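PDB 2WB0: E2A dna-binding protein from Human adenovirus 5, which binds single-stranded DNA and supports the elongation phase of viral strand-displacement replication, forming multimers to unwind the template without ATP. Local coordinates for residues L59-N64 / F245-A250; T93-W98 / H216-L221; I273-C278 / F296-P301. One frame throughout, in Å; residues are numbered along the deposited sequence. Where two conformers were deposited one is given.

Contact 1 (L59-N64 / F245-A250)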
# COMPACT_ATOMS: atom_id res chain seq x y z
N LEU A 59 -10.53 9.18 -7.69
CA LEU A 59 -9.68 8.49 -6.70
C LEU A 59 -10.43 8.56 -5.37
O LEU A 59 -11.20 9.53 -5.18
CB LEU A 59 -8.30 9.18 -6.59
CG LEU A 59 -7.45 9.00 -7.87
CD1 LEU A 59 -6.10 9.68 -7.78
CD2 LEU A 59 -7.24 7.51 -8.29
N THR A 60 -10.19 7.61 -4.45
CA THR A 60 -10.95 7.62 -3.19
C THR A 60 -9.94 7.37 -2.09
O THR A 60 -9.32 6.28 -2.07
CB THR A 60 -11.97 6.48 -3.13
OG1 THR A 60 -12.78 6.53 -4.30
CG2 THR A 60 -12.93 6.63 -1.87
N PHE A 61 -9.74 8.39 -1.24
CA PHE A 61 -8.67 8.35 -0.21
C PHE A 61 -7.30 8.02 -0.83
O PHE A 61 -6.47 7.24 -0.21
CB PHE A 61 -8.89 7.27 0.85
CG PHE A 61 -10.26 7.29 1.48
CD1 PHE A 61 -10.87 8.49 1.91
CD2 PHE A 61 -10.96 6.11 1.59
CE1 PHE A 61 -12.23 8.46 2.45
CE2 PHE A 61 -12.22 6.07 2.13
CZ PHE A 61 -12.84 7.23 2.59
N THR A 62 -7.02 8.58 -1.99
CA THR A 62 -5.73 8.37 -2.62
C THR A 62 -5.31 9.75 -3.08
O THR A 62 -6.14 10.47 -3.61
CB THR A 62 -5.93 7.48 -3.84
OG1 THR A 62 -6.35 6.22 -3.41
CG2 THR A 62 -4.64 7.38 -4.66
N SER A 63 -4.04 10.11 -2.89
CA SER A 63 -3.60 11.41 -3.44
C SER A 63 -3.20 11.24 -4.87
O SER A 63 -2.74 10.14 -5.28
CB SER A 63 -2.46 11.99 -2.65
OG SER A 63 -1.27 11.43 -3.06
N ASN A 64 -3.41 12.28 -5.67
CA ASN A 64 -3.06 12.21 -7.12
C ASN A 64 -1.61 11.82 -7.34
O ASN A 64 -1.29 11.01 -8.20
CB ASN A 64 -3.29 13.57 -7.84
CG ASN A 64 -4.80 13.99 -7.89
OD1 ASN A 64 -5.69 13.16 -7.90
ND2 ASN A 64 -5.06 15.34 -7.91
N PHE A 245 -10.79 3.11 6.32
CA PHE A 245 -11.56 4.38 6.35
C PHE A 245 -13.01 4.08 5.92
O PHE A 245 -13.23 3.45 4.89
CB PHE A 245 -11.02 5.38 5.33
CG PHE A 245 -9.74 6.08 5.72
CD1 PHE A 245 -8.71 5.43 6.39
CD2 PHE A 245 -9.52 7.42 5.29
CE1 PHE A 245 -7.54 6.12 6.81
CE2 PHE A 245 -8.33 8.12 5.62
CZ PHE A 245 -7.32 7.44 6.37
N ALA A 246 -14.00 4.56 6.69
CA ALA A 246 -15.39 4.36 6.31
C ALA A 246 -15.72 5.14 5.05
O ALA A 246 -15.18 6.25 4.86
CB ALA A 246 -16.33 4.86 7.50
N LEU A 247 -16.57 4.57 4.20
CA LEU A 247 -17.15 5.32 3.08
C LEU A 247 -18.49 5.79 3.66
O LEU A 247 -19.50 5.09 3.56
CB LEU A 247 -17.39 4.50 1.82
CG LEU A 247 -16.09 3.91 1.17
CD1 LEU A 247 -16.46 2.84 0.19
CD2 LEU A 247 -15.38 5.02 0.47
N SER A 248 -18.54 6.96 4.27
CA SER A 248 -19.75 7.30 5.08
C SER A 248 -21.08 7.68 4.37
O SER A 248 -22.15 7.45 4.95
CB SER A 248 -19.42 8.31 6.20
OG SER A 248 -18.63 7.71 7.21
N ASN A 249 -21.06 8.28 3.17
CA ASN A 249 -22.36 8.46 2.46
C ASN A 249 -22.85 7.19 1.68
O ASN A 249 -23.99 7.15 1.17
CB ASN A 249 -22.35 9.76 1.61
CG ASN A 249 -22.10 11.03 2.46
OD1 ASN A 249 -21.34 11.91 2.06
ND2 ASN A 249 -22.72 11.12 3.63
N ALA A 250 -22.03 6.13 1.66
CA ALA A 250 -22.24 5.01 0.77
C ALA A 250 -23.49 4.18 1.03
O ALA A 250 -23.91 3.42 0.14
CB ALA A 250 -21.04 4.13 0.69

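Contact 2 (T93-W98 / H216-L221)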
# COMPACT_ATOMS: atom_id res chain seq x y z
N THR A 93 8.32 -2.60 -8.04
CA THR A 93 6.92 -2.18 -7.64
C THR A 93 6.87 -1.55 -6.27
O THR A 93 6.02 -0.67 -6.02
CB THR A 93 5.87 -3.32 -7.71
OG1 THR A 93 6.13 -4.31 -6.73
CG2 THR A 93 5.83 -3.99 -9.22
N GLY A 94 7.72 -2.03 -5.36
CA GLY A 94 7.71 -1.60 -3.95
C GLY A 94 6.49 -2.14 -3.24
O GLY A 94 6.03 -1.53 -2.27
N CYS A 95 5.92 -3.25 -3.74
CA CYS A 95 4.69 -3.82 -3.23
C CYS A 95 4.90 -5.32 -3.02
O CYS A 95 5.97 -5.86 -3.41
CB CYS A 95 3.53 -3.68 -4.23
SG CYS A 95 2.98 -2.05 -4.60
N ALA A 96 3.91 -5.97 -2.38
CA ALA A 96 3.85 -7.44 -2.15
C ALA A 96 2.37 -7.87 -2.15
O ALA A 96 1.47 -7.03 -2.14
CB ALA A 96 4.59 -7.92 -0.83
N LEU A 97 2.15 -9.17 -2.26
CA LEU A 97 0.86 -9.76 -2.24
C LEU A 97 0.78 -10.45 -0.90
O LEU A 97 1.55 -11.44 -0.69
CB LEU A 97 0.83 -10.85 -3.29
CG LEU A 97 0.43 -10.39 -4.69
CD1 LEU A 97 0.30 -8.85 -5.12
CD2 LEU A 97 0.82 -11.35 -5.82
N TRP A 98 -0.18 -10.00 -0.05
CA TRP A 98 -0.34 -10.57 1.26
C TRP A 98 -1.60 -11.46 1.29
O TRP A 98 -2.68 -10.98 1.02
CB TRP A 98 -0.39 -9.46 2.31
CG TRP A 98 -0.82 -9.91 3.70
CD1 TRP A 98 -0.49 -11.08 4.37
CD2 TRP A 98 -1.57 -9.12 4.62
NE1 TRP A 98 -1.06 -11.07 5.63
CE2 TRP A 98 -1.72 -9.88 5.82
CE3 TRP A 98 -2.19 -7.85 4.52
CZ2 TRP A 98 -2.52 -9.45 6.88
CZ3 TRP A 98 -2.97 -7.39 5.61
CH2 TRP A 98 -3.10 -8.20 6.78
N HIS A 216 -5.50 -12.56 -2.03
CA HIS A 216 -4.27 -11.74 -1.84
C HIS A 216 -4.56 -10.25 -1.81
O HIS A 216 -5.34 -9.75 -2.62
CB HIS A 216 -3.29 -12.04 -2.97
CG HIS A 216 -2.60 -13.37 -2.82
ND1 HIS A 216 -3.15 -14.55 -3.26
CD2 HIS A 216 -1.39 -13.68 -2.30
CE1 HIS A 216 -2.33 -15.55 -2.96
NE2 HIS A 216 -1.26 -15.05 -2.36
N LEU A 217 -3.86 -9.49 -0.95
CA LEU A 217 -4.00 -8.05 -1.01
C LEU A 217 -2.70 -7.51 -1.64
O LEU A 217 -1.60 -7.75 -1.13
CB LEU A 217 -4.19 -7.46 0.42
CG LEU A 217 -4.06 -5.92 0.56
CD1 LEU A 217 -5.16 -5.15 -0.30
CD2 LEU A 217 -4.08 -5.45 2.08
N LEU A 218 -2.84 -6.72 -2.70
CA LEU A 218 -1.71 -6.01 -3.23
C LEU A 218 -1.52 -4.82 -2.33
O LEU A 218 -2.42 -3.97 -2.20
CB LEU A 218 -2.11 -5.47 -4.59
CG LEU A 218 -1.15 -4.87 -5.59
CD1 LEU A 218 -1.65 -3.77 -6.46
CD2 LEU A 218 0.39 -4.99 -5.48
N MET A 219 -0.34 -4.74 -1.74
CA MET A 219 -0.02 -3.69 -0.75
C MET A 219 1.36 -3.14 -0.98
O MET A 219 2.27 -3.87 -1.41
CB MET A 219 -0.13 -4.27 0.67
CG MET A 219 0.91 -5.42 1.03
SD MET A 219 0.62 -6.07 2.70
CE MET A 219 2.31 -6.33 3.12
N PRO A 220 1.58 -1.87 -0.62
CA PRO A 220 2.94 -1.36 -0.73
C PRO A 220 3.80 -1.76 0.48
O PRO A 220 3.28 -1.79 1.61
CB PRO A 220 2.74 0.17 -0.76
CG PRO A 220 1.47 0.36 0.14
CD PRO A 220 0.60 -0.87 -0.13
N LEU A 221 5.09 -2.02 0.20
CA LEU A 221 6.11 -2.24 1.21
C LEU A 221 6.91 -0.98 1.43
O LEU A 221 7.62 -0.88 2.47
CB LEU A 221 7.05 -3.37 0.81
CG LEU A 221 6.46 -4.76 0.85
CD1 LEU A 221 7.65 -5.67 0.64
CD2 LEU A 221 5.80 -5.07 2.17

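Contact 3 (I273-C278 / F296-P301). With ZN (zinc ion), chain C.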
# COMPACT_ATOMS: atom_id res chain seq x y z
N ILE A 273 -9.54 -0.10 2.69
CA ILE A 273 -8.19 -0.18 3.28
C ILE A 273 -7.43 1.00 2.65
O ILE A 273 -7.43 1.18 1.43
CB ILE A 273 -7.48 -1.50 2.81
CG1 ILE A 273 -8.16 -2.72 3.45
CG2 ILE A 273 -5.88 -1.38 3.02
CD1 ILE A 273 -7.64 -4.11 2.96
N VAL A 274 -6.76 1.78 3.48
CA VAL A 274 -5.99 2.86 2.98
C VAL A 274 -4.53 2.75 3.48
O VAL A 274 -4.31 2.61 4.68
CB VAL A 274 -6.57 4.22 3.46
CG1 VAL A 274 -5.69 5.36 2.99
CG2 VAL A 274 -8.03 4.41 2.98
N PHE A 275 -3.55 2.86 2.57
CA PHE A 275 -2.16 2.78 2.86
C PHE A 275 -1.58 4.20 2.97
O PHE A 275 -1.80 4.99 2.05
CB PHE A 275 -1.40 2.02 1.73
CG PHE A 275 -1.91 0.61 1.50
CD1 PHE A 275 -1.75 -0.39 2.49
CD2 PHE A 275 -2.55 0.30 0.31
CE1 PHE A 275 -2.25 -1.68 2.27
CE2 PHE A 275 -3.06 -0.99 0.08
CZ PHE A 275 -2.87 -1.98 1.07
N GLN A 276 -0.81 4.46 4.03
CA GLN A 276 -0.17 5.76 4.23
C GLN A 276 1.27 5.53 4.50
O GLN A 276 1.77 4.39 4.36
CB GLN A 276 -0.85 6.59 5.39
CG GLN A 276 -2.25 7.00 4.97
CD GLN A 276 -3.13 7.48 6.10
OE1 GLN A 276 -3.27 8.71 6.32
NE2 GLN A 276 -3.71 6.55 6.82
N CYS A 277 1.94 6.60 4.94
CA CYS A 277 3.38 6.54 5.31
C CYS A 277 3.63 5.38 6.31
O CYS A 277 2.73 5.01 7.04
CB CYS A 277 3.77 7.82 6.05
SG CYS A 277 5.52 7.89 6.49
N CYS A 278 4.84 4.80 6.32
CA CYS A 278 5.19 3.88 7.44
C CYS A 278 4.79 4.47 8.81
O CYS A 278 4.25 3.76 9.67
CB CYS A 278 6.69 3.59 7.50
SG CYS A 278 7.28 2.63 6.09
N PHE A 296 2.61 9.88 1.40
CA PHE A 296 2.11 8.74 0.64
C PHE A 296 0.67 8.38 1.07
O PHE A 296 0.38 8.23 2.28
CB PHE A 296 3.08 7.58 0.90
CG PHE A 296 2.79 6.30 0.11
CD1 PHE A 296 3.47 6.02 -1.09
CD2 PHE A 296 1.93 5.33 0.63
CE1 PHE A 296 3.19 4.81 -1.81
CE2 PHE A 296 1.66 4.06 -0.06
CZ PHE A 296 2.26 3.80 -1.27
N LYS A 297 -0.26 8.18 0.13
CA LYS A 297 -1.65 7.82 0.54
C LYS A 297 -2.39 7.22 -0.66
O LYS A 297 -2.57 7.88 -1.71
CB LYS A 297 -2.47 8.98 1.10
CG LYS A 297 -3.87 8.62 1.69
CD LYS A 297 -4.76 9.89 1.85
CE LYS A 297 -5.83 9.76 2.97
NZ LYS A 297 -7.19 10.50 2.73
N ILE A 298 -2.74 5.95 -0.52
CA ILE A 298 -3.45 5.27 -1.62
C ILE A 298 -4.31 4.17 -1.06
O ILE A 298 -3.85 3.40 -0.21
CB ILE A 298 -2.49 4.74 -2.71
CG1 ILE A 298 -3.28 4.06 -3.86
CG2 ILE A 298 -1.36 3.80 -2.05
CD1 ILE A 298 -2.43 4.10 -5.21
N SER A 299 -5.55 4.05 -1.56
CA SER A 299 -6.50 3.10 -1.02
C SER A 299 -6.27 1.83 -1.81
O SER A 299 -5.75 1.88 -2.94
CB SER A 299 -7.98 3.58 -1.16
OG SER A 299 -8.30 3.74 -2.58
N ALA A 300 -6.61 0.69 -1.22
CA ALA A 300 -6.37 -0.59 -1.93
C ALA A 300 -7.04 -0.74 -3.33
O ALA A 300 -6.41 -1.24 -4.25
CB ALA A 300 -6.73 -1.82 -1.00
N PRO A 301 -8.27 -0.33 -3.49
CA PRO A 301 -8.77 -0.41 -4.88
C PRO A 301 -8.08 0.48 -5.86
O PRO A 301 -7.93 0.05 -7.02
CB PRO A 301 -10.24 0.01 -4.77
CG PRO A 301 -10.56 -0.12 -3.22
CD PRO A 301 -9.26 0.24 -2.55
ZN ZN C . 6.74 7.71 4.58
O HOH W 1 1.16 9.48 4.64

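Contact 1 (L59-N64 / F245-A250)
F61 and F245 meet with F245 CB over one face of the F61 ring. This is a CH-pi contact, 3.9 Å from the F61 ring centroid and 26° off the ring normal. Its nearest ring atom is F61 CE2, so F245 CB sits toward the rim. On the opposite face is T60 CG2, from the residue just before F61 and also offset toward the rim. At the edge, near the ring plane, A246 O comes to 3.4 Å from F61 CZ. L247 CD2 approaches obliquely, 3.7 Å from F61 CE2.

The two phenylalanines form an edge-to-face pair. The edge of F245 is turned to the face of F61, with ring centroids 5.0 Å apart and planes at 56°. F245 CD2 does the touching, 3.8 Å from F61 CD1.

The contact joins two parts of the protein near its surface. Residues 59-63 close the loop after helix 40-53 in the all-alpha region, with S63 at the N-cap of helix 64-83. F245 and A246 end strand 242-246, an outer strand of the three-stranded antiparallel sheet of the zinc-binding region. No hydrogen bond links the two segments, and the contact is largely apolar. F61 and F245 also both rest on V274 and K297, from the other two strands of that sheet.

Beyond the strand, the chain enters a type I turn from L247 to A250. The CD2 branch of L247 reaches the loop and meets T60 CG2 at 3.8 Å. The T60 and L247 side chains cross at about a right angle there.

Contact 2 (T93-W98 / H216-L221)
W98 and M219 lie on the same face of a small two-stranded antiparallel sheet made by strands 95-99 and 216-220. M219 SD is 3.6 Å from W98 CB and also touches W98 CE3. This is a Met-aromatic contact with an oblique approach: the sulfur lies 5.0 Å from the centroid of the six-membered ring, 62° off its normal. The first torsion of M219 (chi1 65°) puts its CG 3.6 Å from A96 O. An extended chi2, -178°, then carries SD to W98. L217, on the same face, puts CD2 3.9 Å from W98 CE3, and the two side chains cross obliquely. A96 CB shares the face and packs against L221 CG.

The other face carries L97 and L218. Their branches meet obliquely, L97 CD1 against L218 CD2. L218 CD2 also reaches C95 CB at 3.6 Å. L97 CB lies beside the imidazole of H216, nearest its CD2.

Paired backbone bonds join A96 with M219 and W98 with L217. One more, from L221 N to G94 O, extends the pairing past the strand ends. At C95 and P220 the side chains diverge.

The sheet is buried near the centre of the chain. C95 packs on helix 64-83, while L217, M219 and P220 face F275 of strand 271-276. W98 touches L112, and its side chain is about 8 Å from a bound zinc ion.

Just before strand 95-99 the chain makes an ST turn, in which T93 OG1 accepts a hydrogen bond from C95 N at 3.2 Å.

Contact 3 (I273-C278 / F296-P301)
F275, F296 and A300 have the most surface buried across this pair. The F275 ring approaches A300 obliquely, with F275 CE2 3.9 Å from A300 CB. I273 CB meets the same methyl group, at 3.9 Å from A300 CB. Within its own strand, F275 has I273 CG2 over one face of the ring, offset toward the rim. I298 O comes closer to F275, 3.4 Å from both F275 CB and F275 CD2. F275 CB also packs against I298 CG2 and F296 CE2.

The F296 ring lies beside the backbone of 275-277. F296 CG stands anti to the backbone N (chi1 -176°), and the ring that starts there brings CD2 to 3.8 Å from Q276 O. F296 also packs against T66, M70 and R73 of helix 64-83.

These residues belong to an antiparallel pair in the three-stranded sheet of a zinc-binding domain. Strand 271-276 is the middle strand and 297-299 an outer one. F275 and I298 form the hydrogen-bonded pair, with F275 N to I298 O at 2.8 Å and I298 N returning to F275 O. V274 and S299 face each other next to it, on the opposite face from the F275 side chain.

The outer strand runs straight into helix 300-315, with S299 at its N-cap. A300 N, the first helical residue's amide, is held by I273 O at 2.8 Å. S299 OG bonds to T60 O, in the loop before helix 64-83.

Strand 271-276 leads to the metal. C277 SG binds the zinc ion at 2.3 Å, and C223, C225 and C294 complete the site. A water accepts from C277 N and donates to F296 O, bridging the segments beside the zinc ligand.

Contacts 1 and 3 reach the same three-stranded sheet, and their centres are about 11 Å apart. They are tied by a probable backbone hydrogen bond from S63 N to K297 O. Contact 2 belongs to a separate two-stranded sheet. Its centre is also about 11 Å from that of contact 3, and the two touch where P220 packs on F275 and F296. Contacts 1 and 2 do not touch; their centres lie about 20 Å apart. Along the chain, contact 2 is nested inside the loop closed by contact 1, and contact 3 follows both. Contact 3 thus lies against both others, joining the all-alpha region, the small sheet and one zinc site.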